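PDB 3MWF: iron-regulated ABC transporter siderophore-binding protein SirA from Staphylococcus aureus subsp. aureus, which binds the iron-chelating siderophore staphyloferrin B and probably delivers it to an ABC transporter for uptake into the cell. Local coordinates for residues 136-139 with 140-144; 239-242 with 243-247. One frame throughout, in Å; residues are numbered along the deposited sequence.

Interaction 1 (136-139 with 140-144); sequences LLKK and YDDKV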
ATOM      1  N   LEU A 136       3.219  -2.676  17.149  1.00 23.16           N
ATOM      2  CA  LEU A 136       3.429  -2.048  15.845  1.00 22.08           C
ATOM      3  C   LEU A 136       2.354  -0.977  15.550  1.00 21.03           C
ATOM      4  O   LEU A 136       2.669   0.153  15.196  1.00 20.38           O
ATOM      5  CB  LEU A 136       3.462  -3.112  14.741  1.00 21.97           C
ATOM      6  CG  LEU A 136       4.679  -4.046  14.614  1.00 23.55           C
ATOM      7  CD1 LEU A 136       4.529  -4.874  13.355  1.00 25.59           C
ATOM      8  CD2 LEU A 136       6.026  -3.299  14.600  1.00 23.27           C
ATOM      9  N   LEU A 137       1.094  -1.341  15.738  1.00 21.07           N
ATOM     10  CA  LEU A 137      -0.019  -0.464  15.428  1.00 21.44           C
ATOM     11  C   LEU A 137      -0.071   0.729  16.384  1.00 22.05           C
ATOM     12  O   LEU A 137      -0.349   1.850  15.959  1.00 20.94           O
ATOM     13  CB  LEU A 137      -1.328  -1.252  15.388  1.00 22.28           C
ATOM     14  CG  LEU A 137      -1.353  -2.286  14.232  1.00 23.47           C
ATOM     15  CD1 LEU A 137      -2.710  -2.971  14.128  1.00 27.42           C
ATOM     16  CD2 LEU A 137      -0.982  -1.661  12.886  1.00 24.45           C
ATOM     17  N   LYS A 138       0.254   0.497  17.661  1.00 22.19           N
ATOM     18  CA  LYS A 138       0.395   1.618  18.609  1.00 22.91           C
ATOM     19  C   LYS A 138       1.466   2.616  18.137  1.00 22.18           C
ATOM     20  O   LYS A 138       1.234   3.819  18.167  1.00 22.50           O
ATOM     21  CB  LYS A 138       0.702   1.102  20.032  1.00 23.36           C
ATOM     22  CG  LYS A 138       0.883   2.181  21.103  1.00 26.83           C
ATOM     23  CD  LYS A 138      -0.449   2.700  21.659  1.00 34.06           C
ATOM     24  CE  LYS A 138      -0.953   1.914  22.863  1.00 36.06           C
ATOM     25  NZ  LYS A 138      -1.631   0.617  22.488  1.00 38.96           N
ATOM     26  N   LYS A 139       2.619   2.112  17.697  1.00 21.96           N
ATOM     27  CA  LYS A 139       3.682   2.948  17.155  1.00 22.04           C
ATOM     28  C   LYS A 139       3.214   3.779  15.941  1.00 21.13           C
ATOM     29  O   LYS A 139       3.578   4.953  15.801  1.00 20.21           O
ATOM     30  CB  LYS A 139       4.892   2.075  16.774  1.00 23.16           C
ATOM     31  CG  LYS A 139       6.108   2.859  16.359  1.00 27.83           C
ATOM     32  CD  LYS A 139       7.432   2.139  16.735  1.00 33.47           C
ATOM     33  CE  LYS A 139       8.218   1.709  15.491  1.00 36.40           C
ATOM     34  NZ  LYS A 139       7.638   0.503  14.796  1.00 34.85           N
ATOM     35  N   TYR A 140       2.430   3.159  15.056  1.00 20.25           N
ATOM     36  CA  TYR A 140       1.898   3.890  13.924  1.00 19.80           C
ATOM     37  C   TYR A 140       0.915   4.982  14.378  1.00 19.58           C
ATOM     38  O   TYR A 140       0.998   6.126  13.928  1.00 19.62           O
ATOM     39  CB  TYR A 140       1.243   2.940  12.896  1.00 19.15           C
ATOM     40  CG  TYR A 140       0.484   3.668  11.795  1.00 17.85           C
ATOM     41  CD1 TYR A 140       1.147   4.197  10.683  1.00 17.19           C
ATOM     42  CD2 TYR A 140      -0.900   3.797  11.861  1.00 18.73           C
ATOM     43  CE1 TYR A 140       0.440   4.888   9.688  1.00 17.74           C
ATOM     44  CE2 TYR A 140      -1.600   4.463  10.879  1.00 17.21           C
ATOM     45  CZ  TYR A 140      -0.938   4.983   9.797  1.00 17.57           C
ATOM     46  OH  TYR A 140      -1.667   5.627   8.834  1.00 17.77           O
ATOM     47  N   ASP A 141       0.004   4.615  15.266  1.00 20.48           N
ATOM     48  CA  ASP A 141      -0.995   5.552  15.790  1.00 21.48           C
ATOM     49  C   ASP A 141      -0.338   6.750  16.464  1.00 21.28           C
ATOM     50  O   ASP A 141      -0.763   7.900  16.259  1.00 20.58           O
ATOM     51  CB  ASP A 141      -1.920   4.846  16.773  1.00 21.42           C
ATOM     52  CG  ASP A 141      -2.928   3.947  16.096  1.00 25.89           C
ATOM     53  OD1 ASP A 141      -3.108   4.011  14.843  1.00 26.90           O
ATOM     54  OD2 ASP A 141      -3.565   3.167  16.835  1.00 28.05           O
ATOM     55  N   ASP A 142       0.725   6.486  17.231  1.00 21.05           N
ATOM     56  CA  ASP A 142       1.506   7.559  17.841  1.00 21.68           C
ATOM     57  C   ASP A 142       2.098   8.507  16.816  1.00 20.78           C
ATOM     58  O   ASP A 142       2.039   9.719  16.980  1.00 20.65           O
ATOM     59  CB  ASP A 142       2.599   7.000  18.758  1.00 21.82           C
ATOM     60  CG  ASP A 142       2.037   6.404  20.033  1.00 26.47           C
ATOM     61  OD1 ASP A 142       0.869   6.682  20.393  1.00 30.13           O
ATOM     62  OD2 ASP A 142       2.769   5.636  20.686  1.00 30.31           O
ATOM     63  N   LYS A 143       2.647   7.941  15.737  1.00 20.05           N
ATOM     64  CA  LYS A 143       3.264   8.729  14.698  1.00 19.35           C
ATOM     65  C   LYS A 143       2.219   9.571  13.972  1.00 19.09           C
ATOM     66  O   LYS A 143       2.479  10.731  13.621  1.00 19.31           O
ATOM     67  CB  LYS A 143       4.027   7.834  13.719  1.00 19.04           C
ATOM     68  CG  LYS A 143       5.032   8.598  12.931  1.00 22.25           C
ATOM     69  CD  LYS A 143       6.039   7.686  12.222  1.00 26.70           C
ATOM     70  CE  LYS A 143       6.909   8.482  11.270  1.00 27.58           C
ATOM     71  NZ  LYS A 143       7.980   9.210  11.992  1.00 33.68           N
ATOM     72  N   VAL A 144       1.048   8.974  13.753  1.00 19.15           N
ATOM     73  CA  VAL A 144      -0.087   9.673  13.143  1.00 18.74           C
ATOM     74  C   VAL A 144      -0.528  10.847  14.033  1.00 19.65           C
ATOM     75  O   VAL A 144      -0.628  11.977  13.551  1.00 19.04           O
ATOM     76  CB  VAL A 144      -1.273   8.714  12.881  1.00 19.11           C
ATOM     77  CG1 VAL A 144      -2.542   9.493  12.525  1.00 18.97           C
ATOM     78  CG2 VAL A 144      -0.912   7.792  11.728  1.00 19.53           C
TER
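Leu136 to Lys139 and Tyr140 to Val144 are successive turns of helix 130-155, the long helix that runs across from one lobe to the other in siderophore-binding proteins of this class. Four i to i+4 backbone hydrogen bonds join them. Tyr140 N donates to Leu136 O, Asp141 N to Leu137 O at 2.9 Å, Asp142 N to Lys138 O at 2.9 Å, and Lys143 N to Lys139 O. The first and last, with N-H...O angles of 154° and 152°, are more bent than the middle two.

The inward side packs on two helices. Leu137 lies against Thr120 and Lys121 of helix 116-127, while Tyr140 reaches Ser280 and Ile284 of helix 277-290. CG of Tyr140 lies anti to its N (chi1 171°), which carries the ring away from residues 136-139. Its ring meets Phe116 edge-to-face, and its polar end, OH, is hydrogen-bonded to Asp187.

Lys139 and Lys143 turn toward helix 277-290, where Lys139 NZ is hydrogen-bonded to Tyr277 OH and Lys143 NZ forms a salt bridge with Asp285. Lys138, Asp141 and Asp142 occupy the exposed side. Lys138 and Asp142 approach one turn apart, but their chains cross at a slant and the lysine bends at chi2, chi3 and chi4, leaving NZ 6.9 Å from Asp142 OD1. This is no salt bridge, and any attraction is probably weak. The two side chains meet through carbon and oxygen, Lys138 CG standing 4.0 Å from Asp142 OD2.

Interaction 2 (239-242 with 243-247); sequences KKTE and SEWTS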
ATOM      1  N   LYS A 239       6.556   8.464 -18.275  1.00 17.42           N
ATOM      2  CA  LYS A 239       6.993   9.846 -18.448  1.00 19.22           C
ATOM      3  C   LYS A 239       6.222  10.590 -19.534  1.00 18.97           C
ATOM      4  O   LYS A 239       5.960  11.794 -19.400  1.00 18.98           O
ATOM      5  CB  LYS A 239       8.497   9.889 -18.730  1.00 20.75           C
ATOM      6  CG  LYS A 239       9.327   9.417 -17.559  1.00 25.20           C
ATOM      7  CD  LYS A 239       9.653  10.607 -16.617  1.00 31.45           C
ATOM      8  CE  LYS A 239      10.701  10.264 -15.549  1.00 34.52           C
ATOM      9  NZ  LYS A 239      11.860   9.503 -16.102  1.00 36.76           N
ATOM     10  N   LYS A 240       5.873   9.890 -20.609  1.00 18.77           N
ATOM     11  CA  LYS A 240       5.075  10.489 -21.682  1.00 19.50           C
ATOM     12  C   LYS A 240       3.681  10.854 -21.149  1.00 19.13           C
ATOM     13  O   LYS A 240       3.160  11.947 -21.416  1.00 18.62           O
ATOM     14  CB  LYS A 240       4.952   9.526 -22.848  1.00 20.75           C
ATOM     15  CG  LYS A 240       4.197  10.072 -24.016  1.00 24.99           C
ATOM     16  CD  LYS A 240       4.395   9.173 -25.239  1.00 31.75           C
ATOM     17  CE  LYS A 240       3.342   9.471 -26.314  1.00 35.53           C
ATOM     18  NZ  LYS A 240       3.487   8.551 -27.485  1.00 39.70           N
ATOM     19  N   THR A 241       3.093   9.945 -20.379  1.00 17.17           N
ATOM     20  CA  THR A 241       1.790  10.253 -19.766  1.00 17.18           C
ATOM     21  C   THR A 241       1.879  11.498 -18.869  1.00 16.75           C
ATOM     22  O   THR A 241       1.049  12.418 -18.983  1.00 17.78           O
ATOM     23  CB  THR A 241       1.256   9.050 -18.992  1.00 17.08           C
ATOM     24  OG1 THR A 241       1.084   7.961 -19.907  1.00 17.21           O
ATOM     25  CG2 THR A 241      -0.105   9.383 -18.329  1.00 17.02           C
ATOM     26  N   GLU A 242       2.855  11.520 -17.969  1.00 17.41           N
ATOM     27  CA  GLU A 242       3.049  12.651 -17.073  1.00 18.19           C
ATOM     28  C   GLU A 242       3.216  13.935 -17.895  1.00 19.23           C
ATOM     29  O   GLU A 242       2.597  14.952 -17.603  1.00 19.05           O
ATOM     30  CB  GLU A 242       4.284  12.423 -16.186  1.00 18.91           C
ATOM     31  CG  GLU A 242       4.648  13.636 -15.337  1.00 21.81           C
ATOM     32  CD  GLU A 242       5.988  13.488 -14.622  1.00 27.01           C
ATOM     33  OE1 GLU A 242       6.972  13.017 -15.236  1.00 28.17           O
ATOM     34  OE2 GLU A 242       6.065  13.852 -13.437  1.00 31.41           O
ATOM     35  N   SER A 243       4.044  13.874 -18.936  1.00 19.47           N
ATOM     36  CA  SER A 243       4.278  15.053 -19.775  1.00 20.92           C
ATOM     37  C   SER A 243       2.988  15.592 -20.391  1.00 20.26           C
ATOM     38  O   SER A 243       2.720  16.795 -20.294  1.00 21.08           O
ATOM     39  CB  SER A 243       5.288  14.733 -20.876  1.00 20.62           C
ATOM     40  OG  SER A 243       5.460  15.888 -21.698  1.00 26.06           O
ATOM     41  N   GLU A 244       2.193  14.706 -20.988  1.00 19.36           N
ATOM     42  CA  GLU A 244       0.929  15.068 -21.643  1.00 19.82           C
ATOM     43  C   GLU A 244      -0.106  15.617 -20.662  1.00 19.06           C
ATOM     44  O   GLU A 244      -0.747  16.655 -20.931  1.00 18.85           O
ATOM     45  CB  GLU A 244       0.377  13.875 -22.416  1.00 20.70           C
ATOM     46  CG  GLU A 244       1.256  13.615 -23.653  1.00 25.88           C
ATOM     47  CD  GLU A 244       1.013  12.295 -24.346  1.00 31.18           C
ATOM     48  OE1 GLU A 244       0.255  11.439 -23.834  1.00 35.25           O
ATOM     49  OE2 GLU A 244       1.617  12.122 -25.427  1.00 34.44           O
ATOM     50  N   TRP A 245      -0.273  14.923 -19.538  1.00 17.24           N
ATOM     51  CA  TRP A 245      -1.266  15.343 -18.542  1.00 17.73           C
ATOM     52  C   TRP A 245      -0.871  16.639 -17.835  1.00 18.13           C
ATOM     53  O   TRP A 245      -1.727  17.514 -17.645  1.00 19.19           O
ATOM     54  CB  TRP A 245      -1.582  14.227 -17.530  1.00 17.43           C
ATOM     55  CG  TRP A 245      -2.428  13.123 -18.123  1.00 17.06           C
ATOM     56  CD1 TRP A 245      -2.118  12.342 -19.202  1.00 15.88           C
ATOM     57  CD2 TRP A 245      -3.729  12.693 -17.677  1.00 15.23           C
ATOM     58  NE1 TRP A 245      -3.144  11.438 -19.461  1.00 17.92           N
ATOM     59  CE2 TRP A 245      -4.147  11.644 -18.549  1.00 17.76           C
ATOM     60  CE3 TRP A 245      -4.587  13.093 -16.631  1.00 16.09           C
ATOM     61  CZ2 TRP A 245      -5.373  10.969 -18.393  1.00 14.97           C
ATOM     62  CZ3 TRP A 245      -5.831  12.432 -16.486  1.00 14.78           C
ATOM     63  CH2 TRP A 245      -6.197  11.375 -17.372  1.00 15.85           C
ATOM     64  N   THR A 246       0.403  16.787 -17.475  1.00 18.03           N
ATOM     65  CA  THR A 246       0.844  17.967 -16.699  1.00 18.23           C
ATOM     66  C   THR A 246       0.977  19.205 -17.601  1.00 18.72           C
ATOM     67  O   THR A 246       1.048  20.323 -17.091  1.00 19.64           O
ATOM     68  CB  THR A 246       2.130  17.754 -15.868  1.00 18.99           C
ATOM     69  OG1 THR A 246       3.242  17.449 -16.739  1.00 19.88           O
ATOM     70  CG2 THR A 246       1.925  16.636 -14.788  1.00 17.14           C
ATOM     71  N   SER A 247       0.957  18.983 -18.915  1.00 19.91           N
ATOM     72  CA  SER A 247       1.021  20.046 -19.934  1.00 21.22           C
ATOM     73  C   SER A 247      -0.357  20.622 -20.280  1.00 21.25           C
ATOM     74  O   SER A 247      -0.453  21.625 -21.004  1.00 22.62           O
ATOM     75  CB  SER A 247       1.636  19.497 -21.228  1.00 20.99           C
ATOM     76  OG  SER A 247       3.019  19.366 -21.045  1.00 26.24           O
TER
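From Lys239 to Thr246 the backbone keeps alpha-helical i to i+4 bonding near the C-terminal end of helix 236-246, as in Trp245 N to Thr241 O, 2.9 Å long and nearly straight at 170°. Glu242 O takes two bonds from Thr246: N at 2.9 Å and OG1 at 2.7 Å, from opposite faces of the carbonyl plane. A chi1 of 62° sets OG1 between the backbone N and carbonyl carbon of Thr246, bringing it back to that oxygen, while CG2 meets Glu242 CG. Thr241 and Trp245 run side by side, the methyl CG2 lying 3.7 Å from indole CD1. Both also touch Thr173 of strand 173-176, and Thr241 OG1 is hydrogen-bonded to Leu237 O and to Arg169 O, the carbonyl of a pocket residue. On the exposed side, extended Lys240 slants across Glu244; CE lies 3.3 Å from OE2, yet NZ stays 4.5 Å from that oxygen, beyond a salt bridge. Glu242 OE2 forms a salt bridge with Lys227, close to the like-charged Asp264, so the lysine probably eases the repulsion there. With both its donors turned back to Glu242 O, Thr246 probably reinforces this turn, whereas Lys240 and Glu244 probably add only a mild electrostatic attraction.

Interaction 1 comes first along the chain and closes well before interaction 2 opens; their centres are 37 Å apart, on opposite sides of the chain's centre, with nearest atoms about 25 Å apart. Residues 136-144 belong to long helix 130-155, which packs on helices 116-127 and 277-290. Interaction 2 involves helix 236-246, which lies against strands 163-168 and 173-176 of the five-stranded sheet. Helix 130-155 falls in sequence between this sheet and the six-stranded one before it, consistent with a bilobal fold joined by a long helix. The Thr241 side chain is about 14 Å from the bound siderophore. No residue of either contact lines the pocket, so both belong to the scaffold.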